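Local coordinates for sorbitol-6-phosphate dehydrogenase (PDB 5O3Z), which catalyses the reversible, NAD-dependent oxidation of sorbitol 6-phosphate to fructose 6-phosphate, as a member of the short-chain dehydrogenase/reductase family, at residues V10-G15 / A34-N39; G180-S185 / Y248-S253. All blocks are in the same frame, centred on the assembly; numbering follows the deposited sequence.

Contact 1: V10-G15 / A34-N39; sequences VVIGGG and AVADLN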
# COMPACT_ATOMS: atom_id res chain seq x y z
N VAL A 10 -21.66 -9.84 -19.21
CA VAL A 10 -21.37 -11.30 -19.07
C VAL A 10 -20.95 -11.56 -17.64
O VAL A 10 -19.96 -10.97 -17.16
CB VAL A 10 -20.22 -11.70 -20.03
CG1 VAL A 10 -20.03 -13.20 -20.04
CG2 VAL A 10 -20.48 -11.15 -21.43
N VAL A 11 -21.63 -12.46 -16.93
CA VAL A 11 -21.23 -12.84 -15.59
C VAL A 11 -20.80 -14.32 -15.54
O VAL A 11 -21.63 -15.24 -15.72
CB VAL A 11 -22.36 -12.64 -14.60
CG1 VAL A 11 -21.93 -12.92 -13.17
CG2 VAL A 11 -22.91 -11.23 -14.68
N ILE A 12 -19.50 -14.55 -15.27
CA ILE A 12 -18.91 -15.88 -15.14
C ILE A 12 -19.13 -16.26 -13.69
O ILE A 12 -18.68 -15.51 -12.74
CB ILE A 12 -17.38 -15.89 -15.40
CG1 ILE A 12 -16.96 -15.04 -16.60
CG2 ILE A 12 -16.80 -17.31 -15.52
CD1 ILE A 12 -17.51 -15.44 -17.94
N GLY A 13 -19.74 -17.42 -13.50
CA GLY A 13 -20.16 -17.88 -12.15
C GLY A 13 -21.51 -17.29 -11.75
O GLY A 13 -21.87 -17.32 -10.59
N GLY A 14 -22.28 -16.86 -12.76
CA GLY A 14 -23.60 -16.31 -12.60
C GLY A 14 -24.73 -17.20 -12.12
O GLY A 14 -25.81 -16.69 -11.81
N GLY A 15 -24.50 -18.49 -11.96
CA GLY A 15 -25.60 -19.40 -11.78
C GLY A 15 -26.06 -19.66 -10.39
O GLY A 15 -27.05 -20.34 -10.18
N ALA A 34 -25.69 -12.09 -19.97
CA ALA A 34 -25.24 -13.44 -20.32
C ALA A 34 -24.82 -14.15 -19.02
O ALA A 34 -23.80 -13.78 -18.42
CB ALA A 34 -24.09 -13.36 -21.30
N VAL A 35 -25.66 -15.07 -18.54
CA VAL A 35 -25.43 -15.90 -17.33
C VAL A 35 -24.57 -17.12 -17.72
O VAL A 35 -25.10 -18.08 -18.39
CB VAL A 35 -26.74 -16.36 -16.67
CG1 VAL A 35 -26.54 -17.08 -15.34
CG2 VAL A 35 -27.67 -15.15 -16.50
N ALA A 36 -23.26 -17.09 -17.34
CA ALA A 36 -22.29 -18.13 -17.72
C ALA A 36 -21.92 -18.96 -16.49
O ALA A 36 -21.55 -18.42 -15.43
CB ALA A 36 -21.08 -17.52 -18.40
N ASP A 37 -22.05 -20.28 -16.57
CA ASP A 37 -21.75 -21.08 -15.41
C ASP A 37 -21.37 -22.55 -15.71
O ASP A 37 -21.74 -23.11 -16.75
CB ASP A 37 -22.95 -21.00 -14.46
CG ASP A 37 -22.61 -21.30 -13.04
OD1 ASP A 37 -22.69 -22.52 -12.70
OD2 ASP A 37 -22.28 -20.31 -12.25
N LEU A 38 -20.64 -23.16 -14.80
CA LEU A 38 -20.23 -24.58 -14.98
C LEU A 38 -21.53 -25.42 -15.05
O LEU A 38 -21.61 -26.35 -15.86
CB LEU A 38 -19.29 -25.06 -13.87
CG LEU A 38 -18.45 -26.36 -13.95
CD1 LEU A 38 -17.45 -26.36 -15.08
CD2 LEU A 38 -17.68 -26.56 -12.64
N ASN A 39 -22.53 -25.04 -14.25
CA ASN A 39 -23.84 -25.66 -14.25
C ASN A 39 -24.80 -24.97 -15.20
O ASN A 39 -25.41 -23.95 -14.83
CB ASN A 39 -24.43 -25.70 -12.85
CG ASN A 39 -25.69 -26.54 -12.79
OD1 ASN A 39 -26.49 -26.55 -13.70
ND2 ASN A 39 -25.87 -27.22 -11.70

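Contact 2: G180-S185 / Y248-S253; sequences GITVHS and YCTGQS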
# COMPACT_ATOMS: atom_id res chain seq x y z
N GLY A 180 -9.92 2.56 -23.87
CA GLY A 180 -10.99 3.05 -23.03
C GLY A 180 -11.69 1.98 -22.26
O GLY A 180 -12.85 2.11 -21.88
N ILE A 181 -11.03 0.86 -22.04
CA ILE A 181 -11.58 -0.15 -21.17
C ILE A 181 -10.90 -0.03 -19.80
O ILE A 181 -9.71 -0.06 -19.75
CB ILE A 181 -11.35 -1.58 -21.70
CG1 ILE A 181 -11.96 -1.77 -23.10
CG2 ILE A 181 -12.08 -2.56 -20.77
CD1 ILE A 181 -11.51 -3.02 -23.80
N THR A 182 -11.68 0.05 -18.74
CA THR A 182 -11.20 0.01 -17.38
C THR A 182 -11.41 -1.38 -16.71
O THR A 182 -12.30 -2.13 -17.05
CB THR A 182 -11.89 1.07 -16.51
OG1 THR A 182 -13.23 0.69 -16.24
CG2 THR A 182 -11.84 2.40 -17.11
N VAL A 183 -10.59 -1.66 -15.68
CA VAL A 183 -10.46 -2.97 -15.04
C VAL A 183 -10.23 -2.70 -13.55
O VAL A 183 -9.31 -1.92 -13.21
CB VAL A 183 -9.22 -3.69 -15.57
CG1 VAL A 183 -9.20 -5.18 -15.10
CG2 VAL A 183 -9.12 -3.57 -17.09
N HIS A 184 -11.03 -3.33 -12.72
CA HIS A 184 -10.99 -3.27 -11.25
C HIS A 184 -11.16 -4.58 -10.60
O HIS A 184 -11.79 -5.48 -11.17
CB HIS A 184 -12.11 -2.39 -10.72
CG HIS A 184 -12.08 -1.00 -11.25
ND1 HIS A 184 -11.08 -0.10 -10.88
CD2 HIS A 184 -12.86 -0.36 -12.16
CE1 HIS A 184 -11.25 1.02 -11.57
NE2 HIS A 184 -12.33 0.90 -12.35
N SER A 185 -10.61 -4.70 -9.38
CA SER A 185 -10.84 -5.83 -8.54
C SER A 185 -11.56 -5.31 -7.30
O SER A 185 -11.18 -4.26 -6.71
CB SER A 185 -9.50 -6.50 -8.19
OG SER A 185 -9.01 -7.29 -9.28
N TYR A 248 -12.65 7.64 -15.45
CA TYR A 248 -11.29 8.08 -15.18
C TYR A 248 -10.64 7.27 -14.04
O TYR A 248 -9.56 7.64 -13.55
CB TYR A 248 -11.29 9.59 -14.90
CG TYR A 248 -9.96 10.20 -14.96
CD1 TYR A 248 -9.28 10.32 -16.18
CD2 TYR A 248 -9.39 10.78 -13.80
CE1 TYR A 248 -8.05 10.90 -16.25
CE2 TYR A 248 -8.15 11.38 -13.87
CZ TYR A 248 -7.49 11.44 -15.06
OH TYR A 248 -6.25 12.04 -15.10
N CYS A 249 -11.30 6.19 -13.63
CA CYS A 249 -10.75 5.28 -12.66
C CYS A 249 -10.37 3.98 -13.35
O CYS A 249 -11.24 3.31 -14.00
CB CYS A 249 -11.76 5.01 -11.52
SG CYS A 249 -12.11 6.52 -10.51
N THR A 250 -9.13 3.57 -13.20
CA THR A 250 -8.83 2.18 -13.68
C THR A 250 -7.66 1.53 -12.94
O THR A 250 -6.79 2.21 -12.37
CB THR A 250 -8.55 2.15 -15.21
OG1 THR A 250 -8.50 0.77 -15.68
CG2 THR A 250 -7.26 2.72 -15.48
N GLY A 251 -7.67 0.20 -12.94
CA GLY A 251 -6.68 -0.59 -12.26
C GLY A 251 -6.79 -0.74 -10.75
O GLY A 251 -5.84 -1.11 -10.11
N GLN A 252 -7.91 -0.39 -10.21
CA GLN A 252 -8.08 -0.30 -8.78
C GLN A 252 -8.45 -1.59 -7.99
O GLN A 252 -9.08 -2.53 -8.49
CB GLN A 252 -9.07 0.83 -8.45
CG GLN A 252 -8.75 2.20 -9.02
CD GLN A 252 -7.41 2.73 -8.62
OE1 GLN A 252 -7.08 2.82 -7.43
NE2 GLN A 252 -6.60 3.09 -9.60
N SER A 253 -7.97 -1.67 -6.76
CA SER A 253 -8.44 -2.64 -5.78
C SER A 253 -9.35 -1.87 -4.91
O SER A 253 -8.89 -1.04 -4.12
CB SER A 253 -7.26 -3.21 -4.99
OG SER A 253 -6.29 -3.81 -5.84
O HOH W 1 -7.84 0.74 -18.27

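Contact 1: V10-G15 / A34-N39
The carboxylate of D37 reaches back over the turn that follows V10-I12 and accepts the backbone N-H of G15 on OD2 at 2.9 Å. The donor comes from above the carboxylate plane, 58° out of it. With CG anti to the backbone N (chi1 -157°), the acid group is carried toward the glycines, and G15, lacking a side chain, lets its CA lie 3.8 Å from D37 CG. One residue earlier, A36 O takes two donors from opposite faces of its carbonyl plane: G13 N at 2.8 Å and G14 N at 3.2 Å. One oxygen thus ties down G13 and G14 as the chain leaves the sheet in a type II turn from V11 to G14. V35 CG1 flanks the same turn, 3.6 Å from G14 O. This is the first beta-alpha-beta unit of a Rossmann fold, with its glycine-rich turn after strand 8-12 and an acidic residue ending strand 32-37, a position consistent with the acid that meets the adenosine ribose in NAD-dependent relatives. Two straighter bonds hold the parallel strands in register, V11 N to A34 O at 2.9 Å and A36 N to V11 O at 3.0 Å. On one face of the sheet I12 CD1 meets A36 CB, and both side chains pack on L75 of helix 69-83; on the other, V11 and V35 both touch C23 of helix 17-28. The carboxylate's second oxygen is anchored too: D37 OD1 accepts N39 N in an Asx turn, and N39 OD1 in turn caps the start of helix 40-54 through N42 N.

Contact 2: G180-S185 / Y248-S253
H184 and Q252 lie side by side and point the same way, the imidazole ring turned 55° from the side-chain amide plane. With CG anti to its carbonyl carbon (chi1 -58°), the H184 ring swings over to the loop Y248-S253. Its ND1 accepts Q252 N at 3.3 Å, tilted 26° from the ring plane, and sits equally near Q252 CB. The other nitrogen, NE2, gives a weak bond to C249 O near the ring plane, so the imidazole bridges the loop backbone from C249 O to Q252 N; Y241 of helix 231-242 adds an edge-to-face ring contact. The glutamine chain is bent at chi2, which folds its amide back so that NE2 donates to T250 O at 2.9 Å. The same NE2 also bonds V261 O of the second subunit.

At the other end T182 and T250 cross obliquely, their CB atoms 3.7 Å apart, while T182 CG2 rests 3.3 Å from C249 O. T250 OG1, anti to the backbone N, accepts V183 N at 3.2 Å and donates to a water that bonds I181 O. Between the threonine pair and the H184-Q252 pair, G251 N donates to V183 O at 2.7 Å. Past H184 comes a nearly straight bond from S185 N to Q252 O at 2.8 Å, and there the loop settles into parallel pairing, S185 with S253, as edge strand 253-256 joins strand 182-188 of the Rossmann sheet.

Because ND1 accepts Q252 N, and the weak NE2 bond agrees, the geometry is consistent with a neutral imidazole protonated at NE2, whose ring adds two side-chain bonds to the main-chain ones where the loop is not yet a strand.

Both contacts are buried and belong to the same parallel sheet, their centres about 22 Å apart and their nearest atoms about 12 Å apart. Contact 1 joins two inner strands of the N-terminal half at the ends where the chain turns toward the helices; contact 2 brings the outermost strand on the other side onto its neighbour. No other chain touches the segments of contact 1, whereas the loop of contact 2 also meets the second subunit. The chemistry differs accordingly: in the first, main-chain pairing and an acid grip a glycine turn; in the second, polar side chains and a water bridge a stretch of loop before strand pairing begins.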